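Local coordinates for protein monothiol glutaredoxin-S14, chloroplastic (PDB 3IPZ) that binds a labile iron-sulfur cluster together with BOLA1, may donate such clusters to acceptor proteins in the chloroplast, and may regulate CAX cation transporters, at residues L22-R28 against F50-L56; I79-F84 against E98-V103. All coordinates share one frame; numbering follows the deposited sequence.

Interaction 1. Residues L22-R28 against F50-L56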
loop_
_atom_site.group_PDB
_atom_site.type_symbol
_atom_site.label_atom_id
_atom_site.label_comp_id
_atom_site.label_asym_id
_atom_site.label_seq_id
_atom_site.Cartn_x
_atom_site.Cartn_y
_atom_site.Cartn_z
ATOM N N LEU A 22 -1.477 2.468 -2.169
ATOM C CA LEU A 22 -0.064 2.229 -1.922
ATOM C C LEU A 22 0.562 3.285 -1.014
ATOM O O LEU A 22 0.526 4.467 -1.319
ATOM C CB LEU A 22 0.678 2.241 -3.250
ATOM C CG LEU A 22 2.035 1.586 -3.443
ATOM C CD1 LEU A 22 2.881 2.543 -4.252
ATOM C CD2 LEU A 22 2.684 1.237 -2.130
ATOM N N PHE A 23 1.139 2.861 0.100
ATOM C CA PHE A 23 1.816 3.806 0.980
ATOM C C PHE A 23 3.289 3.677 0.622
ATOM O O PHE A 23 3.878 2.628 0.797
ATOM C CB PHE A 23 1.543 3.460 2.440
ATOM C CG PHE A 23 0.115 3.677 2.833
ATOM C CD1 PHE A 23 -0.764 2.601 2.955
ATOM C CD2 PHE A 23 -0.371 4.970 3.025
ATOM C CE1 PHE A 23 -2.106 2.803 3.259
ATOM C CE2 PHE A 23 -1.717 5.192 3.332
ATOM C CZ PHE A 23 -2.589 4.105 3.449
ATOM N N MET A 24 3.870 4.754 0.103
ATOM C CA MET A 24 5.254 4.731 -0.350
ATOM C C MET A 24 6.120 5.896 0.104
ATOM O O MET A 24 5.665 6.820 0.784
ATOM C CB MET A 24 5.271 4.709 -1.879
ATOM C CG MET A 24 4.651 5.951 -2.490
ATOM S SD MET A 24 4.489 5.914 -4.298
ATOM C CE MET A 24 6.238 5.856 -4.784
ATOM N N LYS A 25 7.389 5.826 -0.281
ATOM C CA LYS A 25 8.347 6.876 0.013
ATOM C C LYS A 25 8.401 7.660 -1.288
ATOM O O LYS A 25 8.952 7.194 -2.293
ATOM C CB LYS A 25 9.708 6.272 0.357
ATOM C CG LYS A 25 9.685 5.520 1.678
ATOM C CD LYS A 25 11.046 5.034 2.086
ATOM C CE LYS A 25 10.985 4.401 3.461
ATOM N NZ LYS A 25 12.309 3.836 3.865
ATOM N N GLY A 26 7.782 8.835 -1.280
ATOM C CA GLY A 26 7.759 9.638 -2.481
ATOM C C GLY A 26 6.407 9.576 -3.155
ATOM O O GLY A 26 5.388 9.307 -2.515
ATOM N N THR A 27 6.410 9.800 -4.464
ATOM C CA THR A 27 5.196 9.814 -5.260
ATOM C C THR A 27 5.389 8.866 -6.436
ATOM O O THR A 27 6.518 8.484 -6.748
ATOM C CB THR A 27 4.924 11.252 -5.778
ATOM O OG1 THR A 27 3.590 11.337 -6.286
ATOM C CG2 THR A 27 5.888 11.597 -6.897
ATOM N N ARG A 28 4.301 8.497 -7.103
ATOM C CA ARG A 28 4.405 7.566 -8.221
ATOM C C ARG A 28 5.311 8.050 -9.334
ATOM O O ARG A 28 5.976 7.253 -9.989
ATOM C CB ARG A 28 3.024 7.238 -8.795
ATOM C CG ARG A 28 2.654 8.001 -10.054
ATOM C CD ARG A 28 1.327 7.502 -10.579
ATOM N NE ARG A 28 0.330 7.497 -9.515
ATOM C CZ ARG A 28 -0.782 6.770 -9.540
ATOM N NH1 ARG A 28 -1.044 5.983 -10.584
ATOM N NH2 ARG A 28 -1.626 6.819 -8.514
ATOM N N PHE A 50 -4.640 2.966 -8.991
ATOM C CA PHE A 50 -4.383 2.978 -7.559
ATOM C C PHE A 50 -4.096 4.364 -7.000
ATOM O O PHE A 50 -3.787 5.298 -7.740
ATOM C CB PHE A 50 -3.205 2.055 -7.232
ATOM C CG PHE A 50 -1.896 2.503 -7.829
ATOM C CD1 PHE A 50 -1.625 2.300 -9.180
ATOM C CD2 PHE A 50 -0.944 3.153 -7.038
ATOM C CE1 PHE A 50 -0.427 2.740 -9.741
ATOM C CE2 PHE A 50 0.260 3.599 -7.587
ATOM C CZ PHE A 50 0.518 3.391 -8.943
ATOM N N GLU A 51 -4.213 4.487 -5.681
ATOM C CA GLU A 51 -3.929 5.736 -5.001
ATOM C C GLU A 51 -2.564 5.619 -4.317
ATOM O O GLU A 51 -2.311 4.662 -3.585
ATOM C CB GLU A 51 -4.992 6.027 -3.948
ATOM C CG GLU A 51 -4.743 7.327 -3.187
ATOM C CD GLU A 51 -4.975 8.563 -4.046
ATOM O OE1 GLU A 51 -4.461 9.648 -3.687
ATOM O OE2 GLU A 51 -5.684 8.448 -5.072
ATOM N N ASP A 52 -1.677 6.575 -4.572
ATOM C CA ASP A 52 -0.362 6.559 -3.942
ATOM C C ASP A 52 -0.286 7.648 -2.878
ATOM O O ASP A 52 -0.633 8.804 -3.116
ATOM C CB ASP A 52 0.762 6.731 -4.983
ATOM C CG ASP A 52 0.699 8.062 -5.722
ATOM O OD1 ASP A 52 -0.372 8.398 -6.271
ATOM O OD2 ASP A 52 1.733 8.767 -5.770
ATOM N N VAL A 53 0.148 7.256 -1.689
ATOM C CA VAL A 53 0.264 8.176 -0.569
ATOM C C VAL A 53 1.711 8.255 -0.082
ATOM O O VAL A 53 2.314 7.244 0.282
ATOM C CB VAL A 53 -0.637 7.717 0.587
ATOM C CG1 VAL A 53 -0.418 8.578 1.815
ATOM C CG2 VAL A 53 -2.076 7.781 0.142
ATOM N N ASN A 54 2.262 9.463 -0.080
ATOM C CA ASN A 54 3.628 9.681 0.372
ATOM C C ASN A 54 3.699 9.751 1.913
ATOM O O ASN A 54 3.176 10.684 2.520
ATOM C CB ASN A 54 4.147 10.986 -0.232
ATOM C CG ASN A 54 5.646 11.159 -0.067
ATOM O OD1 ASN A 54 6.268 10.556 0.814
ATOM N ND2 ASN A 54 6.233 12.009 -0.909
ATOM N N ILE A 55 4.334 8.769 2.549
ATOM C CA ILE A 55 4.457 8.790 4.007
ATOM C C ILE A 55 5.735 9.501 4.485
ATOM O O ILE A 55 6.036 9.516 5.677
ATOM C CB ILE A 55 4.391 7.355 4.621
ATOM C CG1 ILE A 55 5.207 6.353 3.787
ATOM C CG2 ILE A 55 2.947 6.915 4.724
ATOM C CD1 ILE A 55 6.718 6.519 3.889
ATOM N N LEU A 56 6.477 10.103 3.554
ATOM C CA LEU A 56 7.706 10.826 3.903
ATOM C C LEU A 56 7.411 12.231 4.428
ATOM O O LEU A 56 8.313 12.939 4.882
ATOM C CB LEU A 56 8.634 10.939 2.690
ATOM C CG LEU A 56 9.370 9.657 2.313
ATOM C CD1 LEU A 56 10.300 9.941 1.163
ATOM C CD2 LEU A 56 10.149 9.132 3.510
HETATM O O HOH W 1 -3.752 4.878 -11.092
#
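The guanidinium of R28 lies flat over one face of the F50 ring, the planes 15° and the centres 4.0 Å apart, a stacked cation-pi pair offset toward the ring's rim. With CG between the backbone N and the carbonyl carbon (chi1 64°), the F50 ring is presented to the guanidinium. In its own plane the guanidinium makes two bonds through NH2: to F50 O at 2.8 Å, and to D52 OD1 at 3.0 Å as a salt bridge, met from above the carboxylate plane. D52 OD2 accepts a hydrogen bond from R28 N at 2.9 Å, so the carboxylate lies between the loop backbone and the guanidinium. A lysine in place of R28 would have no flat group to lay on F50 and would probably leave that ring face without its stack and F50 O and D52 OD1 less well paired. At the far end N54 OD1 is held from opposite faces of its plane, by G26 N at 3.1 Å and by L56 N at 2.8 Å; the latter closes an Asx turn. L56 CG lies 3.8 Å from K25 CA, and beside the L56 branches I55 CD1 meets K25 CG, while I55 CG1, between its own backbone N and carbonyl carbon, bulges against M24 O. Between these ends, strands 22-24 and 51-54 pair in parallel, from L22 N to E51 O (2.7 Å) on to I55 N and M24 O. On one face F23 lies alongside V53, pointing the same way; on the other M24 SD rests on D52 CB. The strands belong to a beta-alpha-beta unit of the thioredoxin-like fold, with helix 34-45 over L22, M24 and F50, and helices 5-15 and 59-69 on the side of F23 and V53.

Interaction 2. Residues I79-F84 against E98-V103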
loop_
_atom_site.group_PDB
_atom_site.type_symbol
_atom_site.label_atom_id
_atom_site.label_comp_id
_atom_site.label_asym_id
_atom_site.label_seq_id
_atom_site.Cartn_x
_atom_site.Cartn_y
_atom_site.Cartn_z
ATOM N N ILE A 79 -5.158 -3.726 -0.715
ATOM C CA ILE A 79 -6.060 -4.095 -1.798
ATOM C C ILE A 79 -7.373 -4.512 -1.166
ATOM O O ILE A 79 -7.388 -5.379 -0.288
ATOM C CB ILE A 79 -5.512 -5.279 -2.625
ATOM C CG1 ILE A 79 -4.161 -4.917 -3.231
ATOM C CG2 ILE A 79 -6.478 -5.629 -3.740
ATOM C CD1 ILE A 79 -3.336 -6.105 -3.727
ATOM N N GLY A 80 -8.469 -3.892 -1.611
ATOM C CA GLY A 80 -9.773 -4.212 -1.059
ATOM C C GLY A 80 -9.854 -3.844 0.413
ATOM O O GLY A 80 -10.656 -4.407 1.162
ATOM N N GLY A 81 -9.015 -2.901 0.834
ATOM C CA GLY A 81 -9.025 -2.464 2.220
ATOM C C GLY A 81 -8.307 -3.381 3.192
ATOM O O GLY A 81 -8.404 -3.190 4.407
ATOM N N GLU A 82 -7.598 -4.380 2.672
ATOM C CA GLU A 82 -6.850 -5.311 3.519
ATOM C C GLU A 82 -5.380 -5.185 3.184
ATOM O O GLU A 82 -5.023 -5.057 2.015
ATOM C CB GLU A 82 -7.298 -6.757 3.283
ATOM C CG GLU A 82 -8.770 -7.012 3.605
ATOM C CD GLU A 82 -9.084 -6.871 5.092
ATOM O OE1 GLU A 82 -10.284 -6.777 5.445
ATOM O OE2 GLU A 82 -8.134 -6.863 5.908
ATOM N N PHE A 83 -4.527 -5.205 4.205
ATOM C CA PHE A 83 -3.093 -5.096 3.988
ATOM C C PHE A 83 -2.606 -6.324 3.204
ATOM O O PHE A 83 -2.773 -7.462 3.642
ATOM C CB PHE A 83 -2.369 -4.992 5.331
ATOM C CG PHE A 83 -0.877 -5.050 5.222
ATOM C CD1 PHE A 83 -0.183 -4.110 4.469
ATOM C CD2 PHE A 83 -0.162 -6.068 5.852
ATOM C CE1 PHE A 83 1.220 -4.182 4.337
ATOM C CE2 PHE A 83 1.231 -6.149 5.726
ATOM C CZ PHE A 83 1.921 -5.198 4.963
ATOM N N PHE A 84 -2.009 -6.089 2.041
ATOM C CA PHE A 84 -1.517 -7.188 1.224
ATOM C C PHE A 84 -0.077 -7.551 1.568
ATOM O O PHE A 84 0.241 -8.720 1.720
ATOM C CB PHE A 84 -1.614 -6.846 -0.261
ATOM C CG PHE A 84 -1.313 -8.003 -1.154
ATOM C CD1 PHE A 84 -2.252 -9.025 -1.326
ATOM C CD2 PHE A 84 -0.075 -8.105 -1.784
ATOM C CE1 PHE A 84 -1.964 -10.130 -2.104
ATOM C CE2 PHE A 84 0.227 -9.213 -2.570
ATOM C CZ PHE A 84 -0.715 -10.229 -2.731
ATOM N N GLU A 98 -0.527 -14.328 -7.971
ATOM C CA GLU A 98 -1.427 -14.106 -6.830
ATOM C C GLU A 98 -1.805 -12.615 -6.676
ATOM O O GLU A 98 -2.909 -12.275 -6.251
ATOM C CB GLU A 98 -0.760 -14.605 -5.548
ATOM C CG GLU A 98 -1.581 -14.416 -4.277
ATOM C CD GLU A 98 -0.813 -14.813 -3.017
ATOM O OE1 GLU A 98 -0.191 -15.899 -3.019
ATOM O OE2 GLU A 98 -0.836 -14.050 -2.025
ATOM N N LEU A 99 -0.876 -11.734 -7.025
ATOM C CA LEU A 99 -1.113 -10.301 -6.951
ATOM C C LEU A 99 -2.282 -9.956 -7.887
ATOM O O LEU A 99 -3.217 -9.261 -7.505
ATOM C CB LEU A 99 0.142 -9.545 -7.406
ATOM C CG LEU A 99 0.396 -8.134 -6.862
ATOM C CD1 LEU A 99 1.186 -7.377 -7.889
ATOM C CD2 LEU A 99 -0.890 -7.406 -6.555
ATOM N N GLN A 100 -2.217 -10.453 -9.117
ATOM C CA GLN A 100 -3.261 -10.196 -10.101
ATOM C C GLN A 100 -4.603 -10.758 -9.651
ATOM O O GLN A 100 -5.638 -10.093 -9.767
ATOM C CB GLN A 100 -2.863 -10.778 -11.456
ATOM C CG GLN A 100 -1.600 -10.152 -12.026
ATOM C CD GLN A 100 -0.298 -10.788 -11.521
ATOM O OE1 GLN A 100 -0.180 -11.200 -10.361
ATOM N NE2 GLN A 100 0.693 -10.848 -12.401
ATOM N N GLU A 101 -4.587 -11.977 -9.125
ATOM C CA GLU A 101 -5.818 -12.578 -8.645
ATOM C C GLU A 101 -6.477 -11.666 -7.624
ATOM O O GLU A 101 -7.684 -11.401 -7.704
ATOM C CB GLU A 101 -5.537 -13.927 -7.996
ATOM C CG GLU A 101 -5.428 -15.085 -8.972
ATOM C CD GLU A 101 -5.117 -16.387 -8.263
ATOM O OE1 GLU A 101 -5.798 -16.691 -7.260
ATOM O OE2 GLU A 101 -4.192 -17.100 -8.711
ATOM N N GLU A 102 -5.674 -11.191 -6.666
ATOM C CA GLU A 102 -6.158 -10.314 -5.607
ATOM C C GLU A 102 -6.754 -9.013 -6.109
ATOM O O GLU A 102 -7.804 -8.579 -5.626
ATOM C CB GLU A 102 -5.036 -9.989 -4.620
ATOM C CG GLU A 102 -5.047 -10.864 -3.394
ATOM C CD GLU A 102 -6.364 -10.791 -2.655
ATOM O OE1 GLU A 102 -6.705 -9.705 -2.129
ATOM O OE2 GLU A 102 -7.061 -11.825 -2.607
ATOM N N VAL A 103 -6.074 -8.388 -7.062
ATOM C CA VAL A 103 -6.544 -7.132 -7.620
ATOM C C VAL A 103 -7.874 -7.331 -8.345
ATOM O O VAL A 103 -8.811 -6.566 -8.139
ATOM C CB VAL A 103 -5.515 -6.544 -8.596
ATOM C CG1 VAL A 103 -6.096 -5.319 -9.278
ATOM C CG2 VAL A 103 -4.220 -6.182 -7.846
#
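This is a small, mainly apolar contact between the hairpin that ends the sheet and the C-terminal helix 98-108, with two bumps, I79 and F84, set against one side of the helix. I79 crosses L99 at about a right angle, its CD1 4.0 Å from L99 CD2 and also near V103 CG2, while on its other branch I79 CG2 lies 3.7 Å from E102 O. With its CG anti to the backbone N (chi1 -172°), the F84 ring reaches out to the helix, where its CE1 meets E102 CG at 3.4 Å. E102 thus meets the ring through its CB and CG methylenes rather than through its carboxylate, whose plane is turned only 13° from that of the ring. E98 approaches the ring obliquely, OE2 3.9 Å from F84 CZ, with its carboxylate nearly perpendicular to the ring. Between the two bumps the chain reverses through a type I' turn from I79 to E82, in which G80 and G81 adopt the positive phi angles that glycine favours. Strands 76-79 and 82-85 pair within the sheet, and helix 87-96 adds A93 beside F84, E98 and L99, while L46 touches L99 and V48 touches V103.

Interaction 1 closes before interaction 2 opens along the chain, and the two lie on opposite sides of its centre, their own centres about 17 Å apart and their nearest atoms about 7 Å. Both reach the same four-stranded mixed sheet: 22-28 and 50-56 join an edge strand to its inner neighbour, whereas 79-84 belongs to the hairpin at the other edge of the sheet. All four segments belong to one glutaredoxin domain. Interaction 1, with K25, a glutathione-binding residue by similarity, and nearby C33, an inferred ligand of the shared [2Fe-2S] cluster, thus lies beside the probable glutathione and cluster site, whereas interaction 2 holds the last helix to the opposite edge, at a distance from C33 and K25.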